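PDB 3F40: uncharacterized NTF2-like protein from Cytophaga hutchinsonii ATCC 33406, which is of unknown function but carries a SnoaL-like domain of the NTF2 clan, whose members often use a pocket between helices and a curved sheet to hold small molecules. Local coordinates for residues A[11-16]-A[91-95]; A[32-38]-A[98-104]; A[59-64]-A[75-81]. One frame throughout, in Å; residues are numbered along the deposited sequence.

Overall arrangement
All three contacts belong to one curved mixed sheet and the N-terminal helix that packs on it. Interaction 1 sets helix 8-20 against strand 84-95, which lies between the strands 98-105 of interaction 2 and 72-81 of interaction 3. Interactions 1 and 2 have centres about 9 Å apart and pack directly, Tyr92 CZ lying 3.5 Å from Leu102 CD1. Between interactions 1 and 3, with centres about 14 Å apart, the hydroxyls Tyr92 OH and Tyr77 OH probably share a hydrogen bond of 2.7 Å. Interactions 2 and 3, about 17 Å apart between centres, fall on opposite sides of the chain's centre, joined by looser packing of Val104 against Tyr77 and Ile79.

Interaction 1: residues A[11-16]-A[91-95]; sequences LVLEFI and LYHLE
Val12 lays its CG1 methyl over one face of the Tyr92 ring, 4.3 Å from the ring centroid and 12° off the normal. This CH-pi contact belongs to the helix-on-sheet core of the NTF2-like fold, in which helix 8-20 packs on strand 84-95, the axes of residues 11-16 and 91-95 running at 123°. The two methyls of Val12 divide the work: CG1 stands anti to the backbone N (chi1 174°) and meets Tyr92, while CG2 meets Leu94 CD1 at 3.9 Å, two residues along the strand. Leu11 runs antiparallel alongside Leu94, its CD1 3.7 Å from Leu94 CD2. Around Tyr92 the helix adds two more groups. Phe15 crosses the tyrosine at about a right angle, with CD2 at 4.2 Å from Tyr92 CE2, and Ile16 brings CD1 to 3.6 Å from Tyr92 OH. That buried hydroxyl is satisfied by Tyr77 OH on the adjoining strand. No hydrogen bond crosses between residues 11-16 and 91-95; their contact is apolar side-chain packing. Farther out, Leu75 packs against Val12, Ile16 and Tyr92, and Ile99 against Phe15 and Leu94. His93 points away from the helix; its ND1 bonds to Asp72 OD1, and its NE2 donates, within the imidazole plane, to the anti side of Glu95 OE2 at 2.8 Å.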
loop_
_atom_site.group_PDB
_atom_site.type_symbol
_atom_site.label_atom_id
_atom_site.label_comp_id
_atom_site.label_asym_id
_atom_site.label_seq_id
_atom_site.Cartn_x
_atom_site.Cartn_y
_atom_site.Cartn_z
ATOM N N LEU A 11 -14.411 -11.553 -3.373
ATOM C CA LEU A 11 -15.115 -10.265 -3.635
ATOM C C LEU A 11 -14.230 -9.201 -4.193
ATOM O O LEU A 11 -14.588 -8.442 -5.117
ATOM C CB LEU A 11 -15.690 -9.651 -2.369
ATOM C CG LEU A 11 -16.868 -10.357 -1.739
ATOM C CD1 LEU A 11 -17.229 -9.727 -0.380
ATOM C CD2 LEU A 11 -18.092 -10.348 -2.657
ATOM N N VAL A 12 -13.055 -9.083 -3.608
ATOM C CA VAL A 12 -12.183 -8.031 -4.102
ATOM C C VAL A 12 -11.724 -8.329 -5.518
ATOM O O VAL A 12 -11.729 -7.452 -6.391
ATOM C CB VAL A 12 -10.996 -7.754 -3.150
ATOM C CG1 VAL A 12 -10.024 -6.767 -3.761
ATOM C CG2 VAL A 12 -11.529 -7.258 -1.775
ATOM N N LEU A 13 -11.348 -9.572 -5.765
ATOM C CA LEU A 13 -10.892 -9.920 -7.114
ATOM C C LEU A 13 -12.015 -9.807 -8.138
ATOM O O LEU A 13 -11.758 -9.468 -9.299
ATOM C CB LEU A 13 -10.240 -11.292 -7.115
ATOM C CG LEU A 13 -8.922 -11.290 -6.361
ATOM C CD1 LEU A 13 -8.248 -12.678 -6.454
ATOM C CD2 LEU A 13 -7.944 -10.198 -6.833
ATOM N N GLU A 14 -13.222 -10.137 -7.726
ATOM C CA GLU A 14 -14.378 -9.975 -8.616
ATOM C C GLU A 14 -14.606 -8.512 -8.933
ATOM O O GLU A 14 -14.947 -8.161 -10.056
ATOM C CB GLU A 14 -15.632 -10.538 -8.000
ATOM C CG GLU A 14 -15.625 -12.021 -7.906
ATOM C CD GLU A 14 -16.822 -12.563 -7.217
ATOM O OE1 GLU A 14 -17.679 -11.719 -6.729
ATOM O OE2 GLU A 14 -16.838 -13.825 -7.147
ATOM N N PHE A 15 -14.437 -7.650 -7.947
ATOM C CA PHE A 15 -14.589 -6.192 -8.179
ATOM C C PHE A 15 -13.574 -5.709 -9.192
ATOM O O PHE A 15 -13.914 -4.990 -10.138
ATOM C CB PHE A 15 -14.452 -5.436 -6.832
ATOM C CG PHE A 15 -14.557 -3.942 -6.952
ATOM C CD1 PHE A 15 -15.780 -3.350 -7.245
ATOM C CD2 PHE A 15 -13.470 -3.118 -6.735
ATOM C CE1 PHE A 15 -15.887 -1.984 -7.368
ATOM C CE2 PHE A 15 -13.597 -1.756 -6.845
ATOM C CZ PHE A 15 -14.809 -1.196 -7.155
ATOM N N ILE A 16 -12.319 -6.116 -9.019
ATOM C CA ILE A 16 -11.279 -5.716 -9.944
ATOM C C ILE A 16 -11.571 -6.286 -11.336
ATOM O O ILE A 16 -11.412 -5.568 -12.327
ATOM C CB ILE A 16 -9.885 -6.144 -9.490
ATOM C CG1 ILE A 16 -9.547 -5.477 -8.167
ATOM C CG2 ILE A 16 -8.844 -5.829 -10.542
ATOM C CD1 ILE A 16 -9.518 -3.950 -8.197
ATOM N N LEU A 91 -6.094 -0.338 -0.426
ATOM C CA LEU A 91 -6.545 -0.928 0.827
ATOM C C LEU A 91 -8.074 -0.944 0.846
ATOM O O LEU A 91 -8.726 0.098 0.866
ATOM C CB LEU A 91 -6.016 -0.108 1.990
ATOM C CG LEU A 91 -6.458 -0.520 3.376
ATOM C CD1 LEU A 91 -5.921 -1.897 3.760
ATOM C CD2 LEU A 91 -6.011 0.554 4.384
ATOM N N TYR A 92 -8.633 -2.151 0.780
ATOM C CA TYR A 92 -10.065 -2.389 0.739
ATOM C C TYR A 92 -10.529 -2.924 2.089
ATOM O O TYR A 92 -9.954 -3.906 2.598
ATOM C CB TYR A 92 -10.402 -3.420 -0.365
ATOM C CG TYR A 92 -10.018 -3.005 -1.746
ATOM C CD1 TYR A 92 -8.710 -3.093 -2.185
ATOM C CD2 TYR A 92 -10.953 -2.547 -2.628
ATOM C CE1 TYR A 92 -8.347 -2.643 -3.444
ATOM C CE2 TYR A 92 -10.592 -2.087 -3.897
ATOM C CZ TYR A 92 -9.280 -2.122 -4.290
ATOM O OH TYR A 92 -8.900 -1.653 -5.523
ATOM N N HIS A 93 -11.582 -2.311 2.629
ATOM C CA HIS A 93 -12.186 -2.799 3.870
ATOM C C HIS A 93 -13.532 -3.440 3.524
ATOM O O HIS A 93 -14.286 -2.878 2.725
ATOM C CB HIS A 93 -12.403 -1.655 4.860
ATOM C CG HIS A 93 -12.828 -2.111 6.213
ATOM N ND1 HIS A 93 -11.944 -2.652 7.116
ATOM C CD2 HIS A 93 -14.043 -2.092 6.820
ATOM C CE1 HIS A 93 -12.601 -2.957 8.226
ATOM N NE2 HIS A 93 -13.878 -2.660 8.055
ATOM N N LEU A 94 -13.793 -4.576 4.136
ATOM C CA LEU A 94 -15.037 -5.334 3.889
ATOM C C LEU A 94 -15.757 -5.593 5.173
ATOM O O LEU A 94 -15.161 -5.915 6.222
ATOM C CB LEU A 94 -14.711 -6.660 3.211
ATOM C CG LEU A 94 -14.027 -6.450 1.829
ATOM C CD1 LEU A 94 -12.521 -6.585 1.951
ATOM C CD2 LEU A 94 -14.566 -7.392 0.740
ATOM N N GLU A 95 -17.064 -5.465 5.069
ATOM C CA GLU A 95 -17.950 -5.776 6.174
ATOM C C GLU A 95 -19.222 -6.277 5.581
ATOM O O GLU A 95 -19.718 -5.767 4.595
ATOM C CB GLU A 95 -18.270 -4.564 7.026
ATOM C CG GLU A 95 -17.045 -4.054 7.726
ATOM C CD GLU A 95 -17.287 -3.029 8.792
ATOM O OE1 GLU A 95 -18.449 -2.640 9.037
ATOM O OE2 GLU A 95 -16.287 -2.635 9.426
#

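Interaction 2: residues A[32-38]-A[98-104]; sequences NENFTFN and EITSLHV
Asn32 and Glu98 meet at an angle, amide and carboxylate planes 67° apart, where Asn32 ND2 donates to the syn side of Glu98 OE1 at 2.7 Å. The acceptor lies close to the amide plane, the donor somewhat out of the carboxylate plane. The other amide atom, Asn32 OD1, accepts from Asn34 N in an Asx turn, which ties this side chain into the corner leading to strand 35-39; a water bridges Glu98 OE2 and Glu33 N. Beyond the corner Phe35 and Phe37 both lie alongside Leu102, on the face that Phe37 and Leu102 share, with Phe35 CZ 3.8 Å from Leu102 CB. With CG anti to the backbone N (chi1 174°), Phe37 leans toward Leu102 and Val104. Leu102 CD2 meets the edge of its ring, nearly in plane, at 3.9 Å from Phe37 CD1, and the Val104 side chain comes at a slant to the far end, CG1 3.6 Å from Phe37 CZ. Tyr50 stacks on Phe37. On the reverse face the Asn38 amide lies alongside the His103 ring, planes only 7° apart and Asn38 CB 3.7 Å from His103 CD2. A water above the rim of that ring bonds to Thr36 OG1, Asn38 ND2 and Leu102 O. Backbone donors and acceptors alternate, from Thr36 N to Thr100 O (3.1 Å) through to Val104 N to Asn38 O (2.9 Å). Such parallel pairing of strand 35-39 with the last strand, 98-105, next to a classic bulge at Thr100 and Ser101 opposite His93, suits the mixed curved sheet of the NTF2-like fold.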
loop_
_atom_site.group_PDB
_atom_site.type_symbol
_atom_site.label_atom_id
_atom_site.label_comp_id
_atom_site.label_asym_id
_atom_site.label_seq_id
_atom_site.Cartn_x
_atom_site.Cartn_y
_atom_site.Cartn_z
ATOM N N ASN A 32 -20.791 -1.549 -0.765
ATOM C CA ASN A 32 -21.826 -1.054 0.116
ATOM C C ASN A 32 -22.365 0.275 -0.431
ATOM O O ASN A 32 -21.612 1.089 -1.016
ATOM C CB ASN A 32 -21.310 -0.877 1.537
ATOM C CG ASN A 32 -22.311 -0.246 2.442
ATOM O OD1 ASN A 32 -22.195 0.927 2.795
ATOM N ND2 ASN A 32 -23.301 -1.019 2.851
ATOM N N GLU A 33 -23.637 0.526 -0.133
ATOM C CA GLU A 33 -24.301 1.735 -0.601
ATOM C C GLU A 33 -23.524 2.985 -0.234
ATOM O O GLU A 33 -23.409 3.913 -1.033
ATOM C CB GLU A 33 -25.738 1.814 -0.036
ATOM C CG GLU A 33 -26.463 3.094 -0.392
ATOM C CD GLU A 33 -27.971 2.966 -0.330
ATOM O OE1 GLU A 33 -28.514 2.051 -0.981
ATOM O OE2 GLU A 33 -28.603 3.804 0.341
ATOM N N ASN A 34 -22.997 2.961 0.982
ATOM C CA ASN A 34 -22.318 4.095 1.629
ATOM C C ASN A 34 -20.783 3.944 1.615
ATOM O O ASN A 34 -20.069 4.523 2.412
ATOM C CB ASN A 34 -22.819 4.274 3.060
ATOM C CG ASN A 34 -24.281 4.529 3.112
ATOM O OD1 ASN A 34 -25.013 3.829 3.800
ATOM N ND2 ASN A 34 -24.716 5.527 2.392
ATOM N N PHE A 35 -20.331 3.201 0.634
ATOM C CA PHE A 35 -18.895 3.041 0.345
ATOM C C PHE A 35 -18.219 4.396 0.290
ATOM O O PHE A 35 -18.756 5.354 -0.277
ATOM C CB PHE A 35 -18.777 2.348 -0.999
ATOM C CG PHE A 35 -17.406 2.385 -1.637
ATOM C CD1 PHE A 35 -16.470 1.409 -1.356
ATOM C CD2 PHE A 35 -17.073 3.391 -2.551
ATOM C CE1 PHE A 35 -15.252 1.426 -1.976
ATOM C CE2 PHE A 35 -15.847 3.410 -3.159
ATOM C CZ PHE A 35 -14.945 2.410 -2.886
ATOM N N THR A 36 -17.025 4.457 0.856
ATOM C CA THR A 36 -16.186 5.613 0.681
ATOM C C THR A 36 -14.917 5.305 -0.078
ATOM O O THR A 36 -14.382 4.220 -0.000
ATOM C CB THR A 36 -15.789 6.241 2.034
ATOM O OG1 THR A 36 -14.975 5.335 2.781
ATOM C CG2 THR A 36 -17.040 6.613 2.853
ATOM N N PHE A 37 -14.485 6.316 -0.803
ATOM C CA PHE A 37 -13.215 6.317 -1.521
ATOM C C PHE A 37 -12.331 7.438 -1.020
ATOM O O PHE A 37 -12.795 8.573 -0.876
ATOM C CB PHE A 37 -13.419 6.523 -3.028
ATOM C CG PHE A 37 -12.138 6.670 -3.774
ATOM C CD1 PHE A 37 -11.385 5.541 -4.112
ATOM C CD2 PHE A 37 -11.654 7.917 -4.128
ATOM C CE1 PHE A 37 -10.180 5.670 -4.786
ATOM C CE2 PHE A 37 -10.445 8.042 -4.797
ATOM C CZ PHE A 37 -9.728 6.930 -5.119
ATOM N N ASN A 38 -11.057 7.131 -0.803
ATOM C CA ASN A 38 -10.014 8.114 -0.559
ATOM C C ASN A 38 -8.817 7.804 -1.400
ATOM O O ASN A 38 -8.300 6.701 -1.391
ATOM C CB ASN A 38 -9.592 8.120 0.869
ATOM C CG ASN A 38 -10.518 8.828 1.704
ATOM O OD1 ASN A 38 -10.334 10.046 2.012
ATOM N ND2 ASN A 38 -11.524 8.141 2.120
ATOM N N GLU A 98 -19.681 -6.974 1.821
ATOM C CA GLU A 98 -19.529 -5.857 0.856
ATOM C C GLU A 98 -18.245 -5.092 1.102
ATOM O O GLU A 98 -17.735 -5.072 2.208
ATOM C CB GLU A 98 -20.689 -4.876 0.963
ATOM C CG GLU A 98 -22.089 -5.467 0.934
ATOM C CD GLU A 98 -23.135 -4.406 1.150
ATOM O OE1 GLU A 98 -23.013 -3.605 2.096
ATOM O OE2 GLU A 98 -24.110 -4.401 0.377
ATOM N N ILE A 99 -17.748 -4.431 0.068
ATOM C CA ILE A 99 -16.628 -3.503 0.244
ATOM C C ILE A 99 -17.182 -2.190 0.767
ATOM O O ILE A 99 -18.037 -1.591 0.123
ATOM C CB ILE A 99 -15.877 -3.302 -1.095
ATOM C CG1 ILE A 99 -15.333 -4.619 -1.641
ATOM C CG2 ILE A 99 -14.741 -2.280 -0.923
ATOM C CD1 ILE A 99 -14.865 -4.529 -3.114
ATOM N N THR A 100 -16.682 -1.728 1.925
ATOM C CA THR A 100 -17.189 -0.504 2.531
ATOM C C THR A 100 -16.269 0.703 2.311
ATOM O O THR A 100 -16.708 1.832 2.424
ATOM C CB THR A 100 -17.455 -0.676 4.035
ATOM O OG1 THR A 100 -16.238 -0.983 4.673
ATOM C CG2 THR A 100 -18.509 -1.787 4.305
ATOM N N SER A 101 -15.008 0.455 1.981
ATOM C CA SER A 101 -14.082 1.539 1.691
ATOM C C SER A 101 -12.910 1.081 0.876
ATOM O O SER A 101 -12.491 -0.052 0.954
ATOM C CB SER A 101 -13.557 2.173 2.983
ATOM O OG SER A 101 -12.786 1.301 3.759
ATOM N N LEU A 102 -12.355 2.066 0.184
ATOM C CA LEU A 102 -11.070 1.943 -0.524
ATOM C C LEU A 102 -10.240 3.177 -0.199
ATOM O O LEU A 102 -10.732 4.295 -0.304
ATOM C CB LEU A 102 -11.293 1.853 -2.030
ATOM C CG LEU A 102 -10.044 1.935 -2.912
ATOM C CD1 LEU A 102 -8.986 0.865 -2.575
ATOM C CD2 LEU A 102 -10.431 1.817 -4.376
ATOM N N HIS A 103 -9.004 2.940 0.220
ATOM C CA HIS A 103 -7.991 3.952 0.318
ATOM C C HIS A 103 -6.863 3.553 -0.617
ATOM O O HIS A 103 -6.315 2.466 -0.443
ATOM C CB HIS A 103 -7.434 4.005 1.736
ATOM C CG HIS A 103 -8.378 4.556 2.732
ATOM N ND1 HIS A 103 -9.467 3.843 3.192
ATOM C CD2 HIS A 103 -8.399 5.745 3.376
ATOM C CE1 HIS A 103 -10.130 4.588 4.071
ATOM N NE2 HIS A 103 -9.501 5.749 4.194
ATOM N N VAL A 104 -6.577 4.383 -1.617
ATOM C CA VAL A 104 -5.531 4.051 -2.593
ATOM C C VAL A 104 -4.363 5.022 -2.434
ATOM O O VAL A 104 -4.542 6.209 -2.216
ATOM C CB VAL A 104 -6.108 3.981 -4.053
ATOM C CG1 VAL A 104 -6.571 5.312 -4.547
ATOM C CG2 VAL A 104 -5.097 3.350 -4.989
HETATM O O HOH W 1 -25.301 -1.908 0.277
HETATM O O HOH W 2 -18.379 3.090 4.194
HETATM O O HOH W 3 -12.331 5.485 1.925
#

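Interaction 3: residues A[59-64]-A[75-81]; sequences FKYVVH and LIYDINM
The carbonyl oxygen of Lys60 is gripped from strand 72-81 by Asn80 N, a hydrogen bond of 2.8 Å, and by the CA-H of Ile79. It belongs to the beta hairpin of strands 60-69 and 72-81 in the NTF2-like fold, whose strand 60-69 is the outermost on that side of the sheet within this chain; the hydrogen-bonded pairs Lys60-Asn80 and Val62-Asp78 alternate with non-hydrogen-bonded Tyr61-Ile79 and Val63-Tyr77. The latter two pairs pack on one face. Ile79 CG2 sits over the Tyr61 ring, 3.7 Å from Tyr61 CE2. Tyr77 runs alongside Tyr61, ring planes 45° apart, with Tyr77 CE2 3.6 Å from Tyr61 CD2. At the end of the hairpin arms, Met81, present as selenomethionine, crosses over Phe59: its CG stands 3.8 Å from the ring centroid, nearly on the normal, and its SE lies above the same ring at a longer 4.7 Å, a Met-aromatic contact. A bend at chi3 (64°) of Met81 folds its CE back toward Phe59 CZ. With an alanine in place of Phe59, Met81 would probably lose the flat surface beneath CG and SE, leaving its chain freer to turn. On the face bearing Val62 and Asp78, one water joins His64 to Asp78, lying 2.7 Å from His64 ND1 in the ring plane and donating to Asp78 OD1 at 2.7 Å.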
loop_
_atom_site.group_PDB
_atom_site.type_symbol
_atom_site.label_atom_id
_atom_site.label_comp_id
_atom_site.label_asym_id
_atom_site.label_seq_id
_atom_site.Cartn_x
_atom_site.Cartn_y
_atom_site.Cartn_z
ATOM N N PHE A 59 -10.503 2.977 -15.637
ATOM C CA PHE A 59 -9.193 2.539 -15.158
ATOM C C PHE A 59 -9.066 1.031 -15.270
ATOM O O PHE A 59 -10.039 0.314 -15.156
ATOM C CB PHE A 59 -8.954 2.932 -13.686
ATOM C CG PHE A 59 -8.917 4.400 -13.422
ATOM C CD1 PHE A 59 -8.557 5.313 -14.394
ATOM C CD2 PHE A 59 -9.220 4.853 -12.168
ATOM C CE1 PHE A 59 -8.506 6.682 -14.082
ATOM C CE2 PHE A 59 -9.153 6.209 -11.882
ATOM C CZ PHE A 59 -8.812 7.099 -12.841
ATOM N N LYS A 60 -7.849 0.599 -15.579
ATOM C CA LYS A 60 -7.496 -0.810 -15.675
ATOM C C LYS A 60 -6.409 -1.165 -14.660
ATOM O O LYS A 60 -5.566 -0.359 -14.364
ATOM C CB LYS A 60 -7.045 -1.164 -17.088
ATOM C CG LYS A 60 -8.068 -0.870 -18.166
ATOM C CD LYS A 60 -9.334 -1.685 -17.983
ATOM C CE LYS A 60 -10.400 -1.438 -19.061
ATOM N NZ LYS A 60 -10.933 -0.052 -19.068
ATOM N N TYR A 61 -6.448 -2.399 -14.149
ATOM C CA TYR A 61 -5.617 -2.828 -13.028
ATOM C C TYR A 61 -4.887 -4.117 -13.330
ATOM O O TYR A 61 -5.497 -5.073 -13.837
ATOM C CB TYR A 61 -6.501 -3.062 -11.789
ATOM C CG TYR A 61 -7.321 -1.860 -11.405
ATOM C CD1 TYR A 61 -8.486 -1.565 -12.075
ATOM C CD2 TYR A 61 -6.921 -1.015 -10.387
ATOM C CE1 TYR A 61 -9.246 -0.443 -11.751
ATOM C CE2 TYR A 61 -7.666 0.102 -10.044
ATOM C CZ TYR A 61 -8.833 0.369 -10.741
ATOM O OH TYR A 61 -9.615 1.479 -10.496
ATOM N N VAL A 62 -3.616 -4.151 -12.989
ATOM C CA VAL A 62 -2.878 -5.378 -13.042
ATOM C C VAL A 62 -2.405 -5.641 -11.630
ATOM O O VAL A 62 -1.581 -4.897 -11.093
ATOM C CB VAL A 62 -1.681 -5.315 -13.986
ATOM C CG1 VAL A 62 -0.885 -6.595 -13.875
ATOM C CG2 VAL A 62 -2.122 -5.034 -15.457
ATOM N N VAL A 63 -2.940 -6.709 -11.053
ATOM C CA VAL A 63 -2.656 -7.051 -9.666
ATOM C C VAL A 63 -1.373 -7.905 -9.591
ATOM O O VAL A 63 -1.281 -8.994 -10.207
ATOM C CB VAL A 63 -3.819 -7.831 -9.012
ATOM C CG1 VAL A 63 -3.453 -8.221 -7.580
ATOM C CG2 VAL A 63 -5.125 -7.028 -9.022
ATOM N N HIS A 64 -0.398 -7.403 -8.846
ATOM C CA HIS A 64 0.892 -8.075 -8.641
ATOM C C HIS A 64 0.952 -8.847 -7.343
ATOM O O HIS A 64 1.583 -9.896 -7.271
ATOM C CB HIS A 64 2.025 -7.071 -8.705
ATOM C CG HIS A 64 2.207 -6.523 -10.075
ATOM N ND1 HIS A 64 2.080 -5.190 -10.383
ATOM C CD2 HIS A 64 2.464 -7.160 -11.239
ATOM C CE1 HIS A 64 2.279 -5.027 -11.680
ATOM N NE2 HIS A 64 2.504 -6.208 -12.222
ATOM N N LEU A 75 -4.111 -4.646 -2.084
ATOM C CA LEU A 75 -3.605 -5.002 -3.397
ATOM C C LEU A 75 -2.443 -4.113 -3.777
ATOM O O LEU A 75 -2.482 -2.906 -3.578
ATOM C CB LEU A 75 -4.678 -4.850 -4.488
ATOM C CG LEU A 75 -5.971 -5.658 -4.288
ATOM C CD1 LEU A 75 -6.940 -5.437 -5.485
ATOM C CD2 LEU A 75 -5.719 -7.117 -4.083
ATOM N N ILE A 76 -1.408 -4.716 -4.343
ATOM C CA ILE A 76 -0.325 -4.033 -4.998
ATOM C C ILE A 76 -0.596 -4.204 -6.482
ATOM O O ILE A 76 -0.620 -5.312 -7.006
ATOM C CB ILE A 76 1.036 -4.654 -4.639
ATOM C CG1 ILE A 76 1.277 -4.620 -3.129
ATOM C CG2 ILE A 76 2.181 -3.973 -5.368
ATOM C CD1 ILE A 76 1.282 -3.235 -2.508
ATOM N N TYR A 77 -0.860 -3.089 -7.146
ATOM C CA TYR A 77 -1.272 -3.137 -8.525
ATOM C C TYR A 77 -0.822 -1.929 -9.327
ATOM O O TYR A 77 -0.591 -0.847 -8.805
ATOM C CB TYR A 77 -2.787 -3.348 -8.642
ATOM C CG TYR A 77 -3.774 -2.465 -7.848
ATOM C CD1 TYR A 77 -3.419 -1.271 -7.256
ATOM C CD2 TYR A 77 -5.092 -2.852 -7.759
ATOM C CE1 TYR A 77 -4.355 -0.515 -6.538
ATOM C CE2 TYR A 77 -6.042 -2.127 -7.076
ATOM C CZ TYR A 77 -5.674 -0.952 -6.458
ATOM O OH TYR A 77 -6.629 -0.208 -5.769
ATOM N N ASP A 78 -0.709 -2.153 -10.639
ATOM C CA ASP A 78 -0.458 -1.071 -11.581
ATOM C C ASP A 78 -1.828 -0.629 -12.077
ATOM O O ASP A 78 -2.671 -1.471 -12.463
ATOM C CB ASP A 78 0.425 -1.514 -12.734
ATOM C CG ASP A 78 1.853 -1.746 -12.325
ATOM O OD1 ASP A 78 2.305 -1.261 -11.275
ATOM O OD2 ASP A 78 2.554 -2.408 -13.109
ATOM N N ILE A 79 -2.060 0.681 -12.088
ATOM C CA ILE A 79 -3.311 1.231 -12.575
ATOM C C ILE A 79 -3.033 2.060 -13.824
ATOM O O ILE A 79 -2.195 2.959 -13.827
ATOM C CB ILE A 79 -4.046 2.123 -11.535
ATOM C CG1 ILE A 79 -4.042 1.514 -10.122
ATOM C CG2 ILE A 79 -5.466 2.357 -12.016
ATOM C CD1 ILE A 79 -4.636 2.431 -9.072
ATOM N N ASN A 80 -3.690 1.683 -14.902
ATOM C CA ASN A 80 -3.640 2.453 -16.144
ATOM C C ASN A 80 -4.734 3.507 -16.068
ATOM O O ASN A 80 -5.919 3.207 -16.107
ATOM C CB ASN A 80 -3.792 1.539 -17.358
ATOM C CG ASN A 80 -3.587 2.284 -18.646
ATOM O OD1 ASN A 80 -4.019 3.410 -18.774
ATOM N ND2 ASN A 80 -2.917 1.661 -19.600
HETATM N N MSE A 81 -4.293 4.740 -15.855
HETATM C CA MSE A 81 -5.178 5.867 -15.717
HETATM C C MSE A 81 -4.953 6.759 -16.928
HETATM O O MSE A 81 -3.982 7.524 -17.001
HETATM C CB MSE A 81 -4.876 6.592 -14.409
HETATM C CG MSE A 81 -5.018 5.676 -13.170
HETATM SE SE MSE A 81 -4.478 6.509 -11.491
HETATM C CE MSE A 81 -5.778 7.889 -11.427
HETATM O O HOH W 4 2.149 -2.785 -9.074
#